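Long-range contacts in aspartate aminotransferase (Thermotoga maritima, PDB 1O4S), which catalyses the reversible transfer of an amino group from L-aspartate to 2-oxoglutarate, using pyridoxal 5'-phosphate as cofactor and working as a homodimer: residues T251-G256 / T281-A286; D213-S218 / F244-S249; V106-K111 / H274-I279; D76-Y81 / S100-V105. All blocks are in the same frame, centred on the assembly; numbering follows the deposited sequence.

Interaction 1 of 4, residues T251-G256 / T281-A286; sequences TGWRVG and TVAQYA. With PLP (pyridoxal-5'-phosphate), chain M.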
# COMPACT_ATOMS: atom_id res chain seq x y z
N THR B 251 -11.52 7.01 -7.38
CA THR B 251 -10.05 7.10 -7.28
C THR B 251 -9.55 7.18 -5.84
O THR B 251 -8.57 6.52 -5.52
CB THR B 251 -9.49 8.33 -8.05
OG1 THR B 251 -10.29 9.45 -7.73
CG2 THR B 251 -9.54 8.15 -9.56
N GLY B 252 -10.19 7.99 -4.99
CA GLY B 252 -9.77 8.14 -3.61
C GLY B 252 -10.02 6.93 -2.70
O GLY B 252 -9.49 6.88 -1.62
N TRP B 253 -10.82 5.97 -3.15
CA TRP B 253 -11.10 4.72 -2.42
C TRP B 253 -9.92 3.74 -2.41
O TRP B 253 -9.75 3.04 -1.44
CB TRP B 253 -12.34 4.00 -2.94
CG TRP B 253 -13.59 4.71 -2.63
CD1 TRP B 253 -14.25 5.63 -3.42
CD2 TRP B 253 -14.39 4.53 -1.48
NE1 TRP B 253 -15.41 6.02 -2.81
CE2 TRP B 253 -15.50 5.38 -1.60
CE3 TRP B 253 -14.27 3.73 -0.33
CZ2 TRP B 253 -16.48 5.47 -0.61
CZ3 TRP B 253 -15.23 3.83 0.65
CH2 TRP B 253 -16.32 4.68 0.49
N ARG B 254 -9.09 3.80 -3.45
CA ARG B 254 -7.94 2.93 -3.69
C ARG B 254 -8.32 1.46 -3.68
O ARG B 254 -7.88 0.74 -2.78
CB ARG B 254 -6.79 3.19 -2.69
CG ARG B 254 -6.59 4.65 -2.27
CD ARG B 254 -6.17 5.62 -3.36
NE ARG B 254 -5.06 5.11 -4.16
CZ ARG B 254 -5.11 4.71 -5.42
NH1 ARG B 254 -6.23 4.76 -6.12
NH2 ARG B 254 -4.01 4.25 -6.01
N VAL B 255 -9.15 1.03 -4.63
CA VAL B 255 -9.52 -0.36 -4.81
C VAL B 255 -9.29 -0.77 -6.25
O VAL B 255 -9.91 -0.23 -7.17
CB VAL B 255 -10.99 -0.64 -4.54
CG1 VAL B 255 -11.25 -2.16 -4.50
CG2 VAL B 255 -11.45 0.04 -3.33
N GLY B 256 -8.40 -1.73 -6.44
CA GLY B 256 -8.17 -2.32 -7.72
C GLY B 256 -7.92 -3.79 -7.47
O GLY B 256 -8.06 -4.27 -6.33
N THR B 281 -11.30 -1.79 4.81
CA THR B 281 -12.49 -2.65 4.77
C THR B 281 -13.71 -1.94 4.23
O THR B 281 -14.53 -2.55 3.52
CB THR B 281 -12.80 -3.22 6.16
OG1 THR B 281 -11.58 -3.73 6.73
CG2 THR B 281 -13.76 -4.40 6.08
N VAL B 282 -13.88 -0.67 4.61
CA VAL B 282 -14.97 0.12 4.05
C VAL B 282 -14.91 0.10 2.53
O VAL B 282 -15.92 -0.13 1.86
CB VAL B 282 -15.03 1.57 4.60
CG1 VAL B 282 -16.33 2.24 4.17
CG2 VAL B 282 -14.91 1.59 6.11
N ALA B 283 -13.72 0.36 1.98
CA ALA B 283 -13.49 0.35 0.55
C ALA B 283 -13.89 -1.00 -0.09
O ALA B 283 -14.44 -1.05 -1.17
CB ALA B 283 -12.00 0.67 0.25
N GLN B 284 -13.59 -2.09 0.58
CA GLN B 284 -13.95 -3.40 0.07
C GLN B 284 -15.44 -3.51 -0.07
O GLN B 284 -15.90 -3.95 -1.12
CB GLN B 284 -13.39 -4.51 0.91
CG GLN B 284 -11.89 -4.51 0.92
CD GLN B 284 -11.29 -5.77 1.52
OE1 GLN B 284 -11.53 -6.85 1.02
NE2 GLN B 284 -10.48 -5.62 2.53
N TYR B 285 -16.19 -3.09 0.94
CA TYR B 285 -17.64 -3.12 0.82
C TYR B 285 -18.19 -2.15 -0.19
O TYR B 285 -19.15 -2.47 -0.91
CB TYR B 285 -18.33 -3.01 2.19
CG TYR B 285 -18.17 -4.33 2.93
CD1 TYR B 285 -17.19 -4.50 3.89
CD2 TYR B 285 -18.96 -5.42 2.61
CE1 TYR B 285 -17.02 -5.70 4.54
CE2 TYR B 285 -18.80 -6.63 3.26
CZ TYR B 285 -17.82 -6.74 4.23
OH TYR B 285 -17.64 -7.91 4.89
N ALA B 286 -17.54 -0.99 -0.31
CA ALA B 286 -17.92 -0.03 -1.34
C ALA B 286 -17.76 -0.66 -2.76
O ALA B 286 -18.63 -0.56 -3.59
CB ALA B 286 -17.11 1.23 -1.20
N1 PLP M . -2.91 2.87 -15.01
C2 PLP M . -3.12 4.07 -15.66
C2A PLP M . -2.46 4.21 -17.00
C3 PLP M . -3.89 5.10 -15.08
O3 PLP M . -4.07 6.15 -15.68
C4 PLP M . -4.50 4.89 -13.83
C4A PLP M . -5.36 6.00 -13.19
C5 PLP M . -4.27 3.63 -13.21
C6 PLP M . -3.47 2.66 -13.81
C5A PLP M . -4.82 3.19 -11.87
O4P PLP M . -4.88 4.01 -10.72
P PLP M . -5.55 3.51 -9.36
O1P PLP M . -6.20 4.77 -8.90
O2P PLP M . -6.47 2.40 -9.62
O3P PLP M . -4.33 3.18 -8.59
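Trp253 leaves its backbone with CB directed at helix 281-290, and its CG, anti to the carbonyl carbon (chi1 -69°), carries the indole across the helix flank. The pyrrole part reaches elsewhere: NE1 is hydrogen-bonded to Thr55 OG1, satisfying the buried ring's one polar atom. The six-membered part does the touching. CE3 comes first, 3.6 Å from CA of Ala283, close enough to meet the helix backbone. Farther out, CZ3 lies 4.0 Å from Val282 CG1, which sits at the ring edge. Ala286 comes over one face, its CB 3.9 Å from the centroid of the Trp253 six-membered ring in a CH-pi contact. CZ3 and CH2 both lie under this methyl, CZ3 3.7 Å from Ala286 CB. Two alanines suit this flank because longer side chains would probably hold the flat ring off the helix. Val255 adds a smaller apolar touch, CG2 to Ala283 CB at 3.7 Å.

Between Trp253 and Val255, Arg254 takes positive phi and its chain bends at chi2 and chi3, away from the helix. NH1 donates to Thr251 O, which steadies the guanidinium, and also to PLP O1P at 2.8 Å; NH2 donates almost straight (169°) to PLP O3P at 2.8 Å, and is also hydrogen-bonded to Thr276 O of the second subunit. A fixed arginine paired with the cofactor phosphate is characteristic of the phosphate-binding site in this aminotransferase family.

Interaction 2 of 4, residues D213-S218 / F244-S249; sequences DEVYDS and FSKSHS. With PLP (pyridoxal-5'-phosphate), chain M.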
# COMPACT_ATOMS: atom_id res chain seq x y z
N ASP B 213 -2.89 -3.61 -18.26
CA ASP B 213 -3.51 -2.58 -17.44
C ASP B 213 -4.70 -2.03 -18.20
O ASP B 213 -4.56 -1.14 -19.05
CB ASP B 213 -2.48 -1.48 -17.18
CG ASP B 213 -3.02 -0.35 -16.31
OD1 ASP B 213 -4.24 -0.34 -15.98
OD2 ASP B 213 -2.26 0.58 -15.93
N GLU B 214 -5.88 -2.53 -17.83
CA GLU B 214 -7.12 -2.23 -18.53
C GLU B 214 -8.09 -1.36 -17.72
O GLU B 214 -9.30 -1.49 -17.82
CB GLU B 214 -7.73 -3.57 -19.01
CG GLU B 214 -6.97 -4.15 -20.22
CD GLU B 214 -7.51 -5.47 -20.79
OE1 GLU B 214 -8.76 -5.71 -20.83
OE2 GLU B 214 -6.65 -6.28 -21.24
N VAL B 215 -7.55 -0.46 -16.91
CA VAL B 215 -8.36 0.32 -15.99
C VAL B 215 -9.36 1.26 -16.67
O VAL B 215 -10.34 1.68 -16.05
CB VAL B 215 -7.56 1.19 -15.01
CG1 VAL B 215 -7.02 0.37 -13.93
CG2 VAL B 215 -6.48 2.01 -15.72
N TYR B 216 -9.10 1.58 -17.95
CA TYR B 216 -9.95 2.49 -18.72
C TYR B 216 -10.87 1.74 -19.63
O TYR B 216 -11.50 2.34 -20.48
CB TYR B 216 -9.08 3.46 -19.53
CG TYR B 216 -8.29 4.43 -18.69
CD1 TYR B 216 -8.91 5.53 -18.12
CD2 TYR B 216 -6.94 4.28 -18.50
CE1 TYR B 216 -8.20 6.44 -17.39
CE2 TYR B 216 -6.21 5.19 -17.74
CZ TYR B 216 -6.86 6.26 -17.18
OH TYR B 216 -6.19 7.18 -16.43
N ASP B 217 -11.00 0.43 -19.45
CA ASP B 217 -11.76 -0.39 -20.39
C ASP B 217 -13.26 -0.07 -20.54
O ASP B 217 -13.88 -0.48 -21.54
CB ASP B 217 -11.57 -1.89 -20.12
CG ASP B 217 -12.27 -2.38 -18.85
OD1 ASP B 217 -12.46 -3.62 -18.72
OD2 ASP B 217 -12.61 -1.66 -17.90
N SER B 218 -13.84 0.60 -19.54
CA SER B 218 -15.23 1.03 -19.55
C SER B 218 -15.37 2.32 -20.29
O SER B 218 -16.43 2.62 -20.80
CB SER B 218 -15.71 1.32 -18.10
OG SER B 218 -16.37 0.17 -17.64
N PHE B 244 -11.60 0.15 -9.76
CA PHE B 244 -12.83 0.94 -9.71
C PHE B 244 -12.60 2.41 -9.90
O PHE B 244 -13.55 3.20 -10.00
CB PHE B 244 -13.53 0.67 -8.37
CG PHE B 244 -13.98 -0.73 -8.24
CD1 PHE B 244 -13.07 -1.71 -7.83
CD2 PHE B 244 -15.26 -1.10 -8.62
CE1 PHE B 244 -13.45 -3.03 -7.74
CE2 PHE B 244 -15.67 -2.44 -8.55
CZ PHE B 244 -14.76 -3.41 -8.11
N SER B 245 -11.33 2.79 -9.95
CA SER B 245 -10.96 4.19 -9.91
C SER B 245 -11.57 4.97 -11.07
O SER B 245 -12.14 6.02 -10.87
CB SER B 245 -9.44 4.34 -9.95
OG SER B 245 -8.87 4.16 -8.67
N LYS B 246 -11.41 4.46 -12.27
CA LYS B 246 -11.83 5.20 -13.46
C LYS B 246 -13.25 4.86 -13.84
O LYS B 246 -14.05 5.75 -14.10
CB LYS B 246 -10.84 4.96 -14.64
CG LYS B 246 -9.31 5.18 -14.25
CD LYS B 246 -9.05 6.55 -13.64
CE LYS B 246 -7.62 6.77 -13.05
NZ LYS B 246 -6.64 5.85 -13.61
N SER B 247 -13.57 3.57 -13.84
CA SER B 247 -14.88 3.10 -14.23
C SER B 247 -16.00 3.65 -13.36
O SER B 247 -17.09 3.83 -13.86
CB SER B 247 -14.92 1.56 -14.26
OG SER B 247 -14.76 1.02 -12.95
N HIS B 248 -15.73 3.92 -12.07
CA HIS B 248 -16.76 4.36 -11.14
C HIS B 248 -16.41 5.63 -10.42
O HIS B 248 -17.05 5.99 -9.43
CB HIS B 248 -17.01 3.28 -10.10
CG HIS B 248 -17.68 2.08 -10.66
ND1 HIS B 248 -16.98 0.99 -11.12
CD2 HIS B 248 -18.98 1.81 -10.88
CE1 HIS B 248 -17.82 0.07 -11.55
NE2 HIS B 248 -19.05 0.55 -11.43
N SER B 249 -15.38 6.30 -10.91
CA SER B 249 -14.93 7.53 -10.31
C SER B 249 -14.71 7.37 -8.80
O SER B 249 -15.26 8.13 -7.99
CB SER B 249 -15.91 8.65 -10.60
OG SER B 249 -15.26 9.89 -10.53
N1 PLP M . -2.91 2.87 -15.01
C2 PLP M . -3.12 4.07 -15.66
C2A PLP M . -2.46 4.21 -17.00
C3 PLP M . -3.89 5.10 -15.08
O3 PLP M . -4.07 6.15 -15.68
C4 PLP M . -4.50 4.89 -13.83
C4A PLP M . -5.36 6.00 -13.19
C5 PLP M . -4.27 3.63 -13.21
C6 PLP M . -3.47 2.66 -13.81
C5A PLP M . -4.82 3.19 -11.87
O4P PLP M . -4.88 4.01 -10.72
P PLP M . -5.55 3.51 -9.36
O1P PLP M . -6.20 4.77 -8.90
O2P PLP M . -6.47 2.40 -9.62
O3P PLP M . -4.33 3.18 -8.59
O HOH W 1 -11.25 1.54 -13.53
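The tight half of this contact lies against the cofactor. Lys246 NZ is covalently bound to PLP C4A (1.4 Å), and the lysine chain, bent at chi2 and chi4, crosses obliquely past the Tyr216 ring, its CG 3.6 Å from CE1 of Tyr216. The tyrosine hydroxyl makes a very short hydrogen bond, OH to PLP O3 at 2.5 Å, with the cofactor oxygen at the edge of the tyrosine ring; Tyr328 OH is a further partner. Val215 lays CG2 over a face of the pyridine ring, 3.6 Å from PLP C6, a methyl packing against the pi cloud. Asp213 OD2 stands 2.6 Å from PLP N1, and its charge would probably favour a protonated ring nitrogen. A phenylalanine in place of Tyr216 would lack the hydroxyl partner of O3 and would probably disturb the charge balance and orientation of the lysine-bound cofactor.

Away from PLP the packing loosens. Water 1 bridges the backbones, donating to Val215 O (2.7 Å) and accepting from Ser247 N, while the partly exposed Ser218 merely brings its CB to 3.9 Å from Ser247 CB. Lysine, tyrosine and aspartate so placed around the pyridine ring mark the internal-aldimine site of fold-type I aminotransferases.

Interaction 3 of 4, residues V106-K111 / H274-I279; sequences VTNGAK and HTTSCI. With PLP (pyridoxal-5'-phosphate), chain M.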
# COMPACT_ATOMS: atom_id res chain seq x y z
N VAL B 106 -7.11 -8.36 -4.35
CA VAL B 106 -7.63 -7.02 -4.23
C VAL B 106 -6.51 -6.18 -3.62
O VAL B 106 -5.88 -6.59 -2.66
CB VAL B 106 -8.89 -7.03 -3.34
CG1 VAL B 106 -9.34 -5.58 -3.02
CG2 VAL B 106 -10.00 -7.84 -4.02
N THR B 107 -6.27 -5.02 -4.23
CA THR B 107 -5.14 -4.16 -3.96
C THR B 107 -5.55 -2.69 -3.83
O THR B 107 -6.66 -2.30 -4.19
CB THR B 107 -4.15 -4.26 -5.16
OG1 THR B 107 -4.80 -3.82 -6.37
CG2 THR B 107 -3.71 -5.75 -5.46
N ASN B 108 -4.65 -1.88 -3.33
CA ASN B 108 -4.87 -0.45 -3.19
C ASN B 108 -4.68 0.24 -4.53
O ASN B 108 -3.59 0.71 -4.87
CB ASN B 108 -3.88 0.14 -2.16
CG ASN B 108 -4.21 -0.24 -0.74
OD1 ASN B 108 -5.18 0.24 -0.20
ND2 ASN B 108 -3.37 -1.08 -0.10
N GLY B 109 -5.78 0.37 -5.23
CA GLY B 109 -5.80 0.76 -6.63
C GLY B 109 -5.17 -0.28 -7.54
O GLY B 109 -4.52 -1.26 -7.09
N ALA B 110 -5.39 -0.09 -8.83
CA ALA B 110 -4.59 -0.76 -9.85
C ALA B 110 -3.08 -0.48 -9.69
O ALA B 110 -2.25 -1.26 -10.10
CB ALA B 110 -5.06 -0.31 -11.27
N LYS B 111 -2.72 0.66 -9.11
CA LYS B 111 -1.32 0.98 -8.93
C LYS B 111 -0.57 -0.08 -8.10
O LYS B 111 0.52 -0.50 -8.48
CB LYS B 111 -1.13 2.36 -8.36
CG LYS B 111 0.29 2.83 -8.46
CD LYS B 111 0.51 4.22 -7.86
CE LYS B 111 0.63 5.25 -8.93
NZ LYS B 111 1.26 6.54 -8.47
N HIS B 274 2.40 -8.74 3.19
CA HIS B 274 3.51 -8.27 3.99
C HIS B 274 3.77 -6.78 3.84
O HIS B 274 4.47 -6.21 4.68
CB HIS B 274 4.76 -9.07 3.66
CG HIS B 274 4.64 -10.52 4.00
ND1 HIS B 274 4.38 -10.95 5.29
CD2 HIS B 274 4.71 -11.63 3.24
CE1 HIS B 274 4.30 -12.26 5.30
NE2 HIS B 274 4.48 -12.70 4.07
N THR B 275 3.23 -6.16 2.79
CA THR B 275 3.51 -4.76 2.51
C THR B 275 2.49 -3.80 3.13
O THR B 275 2.88 -2.93 3.88
CB THR B 275 3.66 -4.47 0.99
OG1 THR B 275 2.52 -4.93 0.27
CG2 THR B 275 4.89 -5.22 0.41
N THR B 276 1.22 -3.96 2.79
CA THR B 276 0.12 -3.15 3.31
C THR B 276 -0.90 -3.97 4.07
O THR B 276 -1.78 -3.40 4.71
CB THR B 276 -0.67 -2.44 2.17
OG1 THR B 276 -1.18 -3.41 1.24
CG2 THR B 276 0.20 -1.55 1.38
N SER B 277 -0.81 -5.28 3.95
CA SER B 277 -1.88 -6.18 4.31
C SER B 277 -3.15 -5.88 3.49
O SER B 277 -3.08 -5.25 2.41
CB SER B 277 -2.17 -6.10 5.80
OG SER B 277 -2.70 -7.34 6.18
N CYS B 278 -4.28 -6.31 4.00
CA CYS B 278 -5.58 -6.04 3.41
C CYS B 278 -5.81 -4.55 3.19
O CYS B 278 -5.28 -3.69 3.89
CB CYS B 278 -6.69 -6.61 4.31
SG CYS B 278 -6.67 -6.01 6.02
N ILE B 279 -6.64 -4.23 2.22
CA ILE B 279 -7.04 -2.84 1.98
C ILE B 279 -8.18 -2.46 2.91
O ILE B 279 -8.86 -3.29 3.49
CB ILE B 279 -7.38 -2.55 0.49
CG1 ILE B 279 -8.78 -3.03 0.09
CG2 ILE B 279 -6.33 -3.17 -0.43
CD1 ILE B 279 -9.29 -2.47 -1.27
N1 PLP M . -2.91 2.87 -15.01
C2 PLP M . -3.12 4.07 -15.66
C2A PLP M . -2.46 4.21 -17.00
C3 PLP M . -3.89 5.10 -15.08
O3 PLP M . -4.07 6.15 -15.68
C4 PLP M . -4.50 4.89 -13.83
C4A PLP M . -5.36 6.00 -13.19
C5 PLP M . -4.27 3.63 -13.21
C6 PLP M . -3.47 2.66 -13.81
C5A PLP M . -4.82 3.19 -11.87
O4P PLP M . -4.88 4.01 -10.72
P PLP M . -5.55 3.51 -9.36
O1P PLP M . -6.20 4.77 -8.90
O2P PLP M . -6.47 2.40 -9.62
O3P PLP M . -4.33 3.18 -8.59
O HOH W 2 -6.68 -6.69 0.12
O HOH W 3 -3.85 -1.49 2.79
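This buried, mainly apolar contact, supplemented by bridging waters, sets the loop following helix 262-275 against the turn where strand 104-107, outermost of its sheet within the chain, passes into helix 109-121. Ile279 fills the middle. With CG1 in the crowded position between backbone N and carbonyl carbon, CD1 is directed at Val106 CG1, 3.6 Å away with the side chains crossing at about a right angle, and CG2 at the Thr107-Asn108 peptide, 3.5 Å from Thr107 C. Beta-branched isoleucine thus fills two places.

Asn108 slides past Ile279 in the opposite direction, its amide tip directed at Thr276. Its ND2 donates to Gln112 OE1 and to water 3 at 3.0 Å; that water also lies 2.8 Å from Cys278 O, joining the segments. An alanine in place of Asn108 would remove the amide and its contacts with Ile279 CG2, and would probably loosen the hold of the strand-helix turn on the loop. Water 2 makes a second bridge, donating to Val106 O and accepting from Ile279 N.

Gly109 has positive phi, and a side-chain carbon on it would land 2.2 Å from PLP O3P. Ala110 N donates to PLP O2P at 2.8 Å and Lys111 N to PLP O3P at 3.0 Å. The chemistry implies that the phosphate charge is held in part by peptide N-H groups at the beginning of helix 109-121, whose dipole probably helps to stabilise it.

Interaction 4 of 4, residues D76-Y81 / S100-V105; sequences DPRGIY and SPDQVV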
# COMPACT_ATOMS: atom_id res chain seq x y z
N ASP B 76 -8.97 -10.93 5.21
CA ASP B 76 -8.06 -11.71 4.39
C ASP B 76 -7.20 -10.71 3.59
O ASP B 76 -7.72 -9.82 2.97
CB ASP B 76 -8.92 -12.57 3.47
CG ASP B 76 -8.13 -13.54 2.60
OD1 ASP B 76 -6.93 -13.36 2.31
OD2 ASP B 76 -8.70 -14.51 2.08
N PRO B 77 -5.88 -10.83 3.64
CA PRO B 77 -5.00 -9.88 2.92
C PRO B 77 -5.24 -9.79 1.40
O PRO B 77 -4.93 -8.74 0.80
CB PRO B 77 -3.59 -10.43 3.15
CG PRO B 77 -3.68 -11.40 4.21
CD PRO B 77 -5.12 -11.85 4.37
N ARG B 78 -5.74 -10.85 0.78
CA ARG B 78 -6.03 -10.80 -0.65
C ARG B 78 -7.35 -10.18 -0.97
O ARG B 78 -7.66 -10.07 -2.14
CB ARG B 78 -5.97 -12.18 -1.35
CG ARG B 78 -6.14 -13.33 -0.47
CD ARG B 78 -6.04 -14.71 -0.99
NE ARG B 78 -6.78 -15.51 -0.00
CZ ARG B 78 -7.20 -16.74 -0.15
NH1 ARG B 78 -6.92 -17.43 -1.26
NH2 ARG B 78 -7.87 -17.28 0.85
N GLY B 79 -8.13 -9.82 0.05
CA GLY B 79 -9.45 -9.24 -0.11
C GLY B 79 -10.52 -10.20 0.38
O GLY B 79 -10.32 -11.44 0.32
N ILE B 80 -11.63 -9.66 0.86
CA ILE B 80 -12.72 -10.51 1.35
C ILE B 80 -13.21 -11.40 0.22
O ILE B 80 -13.29 -10.95 -0.92
CB ILE B 80 -13.92 -9.68 1.93
CG1 ILE B 80 -14.52 -8.75 0.88
CG2 ILE B 80 -13.51 -8.89 3.20
CD1 ILE B 80 -15.75 -8.01 1.35
N TYR B 81 -13.55 -12.64 0.55
CA TYR B 81 -13.95 -13.65 -0.43
C TYR B 81 -15.03 -13.16 -1.37
O TYR B 81 -14.97 -13.39 -2.56
CB TYR B 81 -14.51 -14.91 0.27
CG TYR B 81 -14.88 -15.98 -0.70
CD1 TYR B 81 -13.89 -16.75 -1.29
CD2 TYR B 81 -16.21 -16.23 -1.04
CE1 TYR B 81 -14.21 -17.73 -2.22
CE2 TYR B 81 -16.54 -17.20 -1.95
CZ TYR B 81 -15.52 -17.97 -2.54
OH TYR B 81 -15.83 -18.97 -3.45
N SER B 100 -11.71 -18.49 -10.92
CA SER B 100 -11.83 -18.76 -9.49
C SER B 100 -11.54 -17.49 -8.64
O SER B 100 -10.72 -16.68 -9.00
CB SER B 100 -10.90 -19.91 -9.14
OG SER B 100 -10.73 -20.07 -7.75
N PRO B 101 -12.20 -17.33 -7.49
CA PRO B 101 -11.89 -16.22 -6.57
C PRO B 101 -10.43 -16.23 -6.09
O PRO B 101 -9.85 -15.19 -5.79
CB PRO B 101 -12.84 -16.46 -5.39
CG PRO B 101 -13.89 -17.41 -5.90
CD PRO B 101 -13.26 -18.20 -6.96
N ASP B 102 -9.83 -17.43 -6.05
CA ASP B 102 -8.42 -17.59 -5.70
C ASP B 102 -7.44 -17.12 -6.80
O ASP B 102 -6.23 -17.13 -6.58
CB ASP B 102 -8.15 -19.04 -5.28
CG ASP B 102 -8.80 -19.40 -3.92
OD1 ASP B 102 -8.92 -20.64 -3.64
OD2 ASP B 102 -9.28 -18.52 -3.10
N GLN B 103 -7.95 -16.68 -7.95
CA GLN B 103 -7.13 -16.06 -8.99
C GLN B 103 -7.05 -14.54 -8.87
O GLN B 103 -6.35 -13.91 -9.64
CB GLN B 103 -7.69 -16.40 -10.37
CG GLN B 103 -7.46 -17.83 -10.78
CD GLN B 103 -8.00 -18.14 -12.17
OE1 GLN B 103 -9.07 -18.70 -12.30
NE2 GLN B 103 -7.25 -17.76 -13.21
N VAL B 104 -7.79 -13.97 -7.93
CA VAL B 104 -7.98 -12.52 -7.77
C VAL B 104 -7.28 -12.05 -6.49
O VAL B 104 -7.38 -12.69 -5.45
CB VAL B 104 -9.48 -12.14 -7.65
CG1 VAL B 104 -9.69 -10.59 -7.41
CG2 VAL B 104 -10.27 -12.65 -8.87
N VAL B 105 -6.59 -10.93 -6.57
CA VAL B 105 -6.08 -10.27 -5.38
C VAL B 105 -6.55 -8.82 -5.44
O VAL B 105 -6.38 -8.15 -6.45
CB VAL B 105 -4.53 -10.28 -5.28
CG1 VAL B 105 -4.08 -9.80 -3.95
CG2 VAL B 105 -3.98 -11.69 -5.54
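Ionic pairing joins the two segments through partly exposed side chains. Arg78, extended from CG to NE, sends NH1 to Asp102 OD2 in a salt bridge of 3.2 Å, the guanidinium and carboxylate planes turned only 21° apart. The other side of the same guanidinium serves Asp76, whose OD2 receives NE at 3.0 Å on its syn lone pair. One arginine therefore links two acids, and its charge probably offsets their mutual repulsion. Two conformers were modelled for Arg78, so this network may not be rigid.

Backbone turns hold these groups in position. Asp76 to Gly79 form a type I beta turn, with Gly79 N donating to Asp76 O; as modelled, Asp76 OD1 accepts from Arg78 N, an Asx turn, though this oxygen is less certainly placed. Gly79 suits its place because, with positive phi here, any side chain would collide with the Arg78 carbonyl oxygen. Across the contact, Ser100 OG accepts from Asp102 N in an ST turn at the start of the 3-10 segment 101-103. The turn 76-79 leads into helix 81-95, whereas the 3-10 segment leads into strand 104-107, an outermost strand of the chain's seven-stranded sheet; the contact draws together the two ends of this helical excursion.

Apolar contacts fill in beside the charges. Tyr81, CG anti to the backbone N (chi1 -178°), crosses Pro101 obliquely, bringing CE1 to 3.7 Å from Pro101 CB. The rigid, compact proline ring offers the tyrosine a firm apolar surface. Farther inward, Val105 CG1 rests 4.0 Å from Arg78 CB.

Interactions 1, 2 and 3 converge on one PLP: interaction 2 supplies the lysine attachment and the groups around the pyridine ring, interaction 1 an arginine and interaction 3 a helix start for the phosphate. Interactions 1 and 2 are connected by Val255 O and Phe244 N, 3.1 Å apart. Strand pairing joins interactions 1 and 3, Gly256 O lying 2.9 Å from Thr107 N; across the dimer, Thr276 of interaction 3 in one subunit bonds Arg254 of interaction 1 in the other. Interaction 4 lies away from the site, the side chain of Val105 about 14 Å from a PLP, but shares strand 104-107 with interaction 3, meeting it at Arg78 O and Val106 N, 2.8 Å apart.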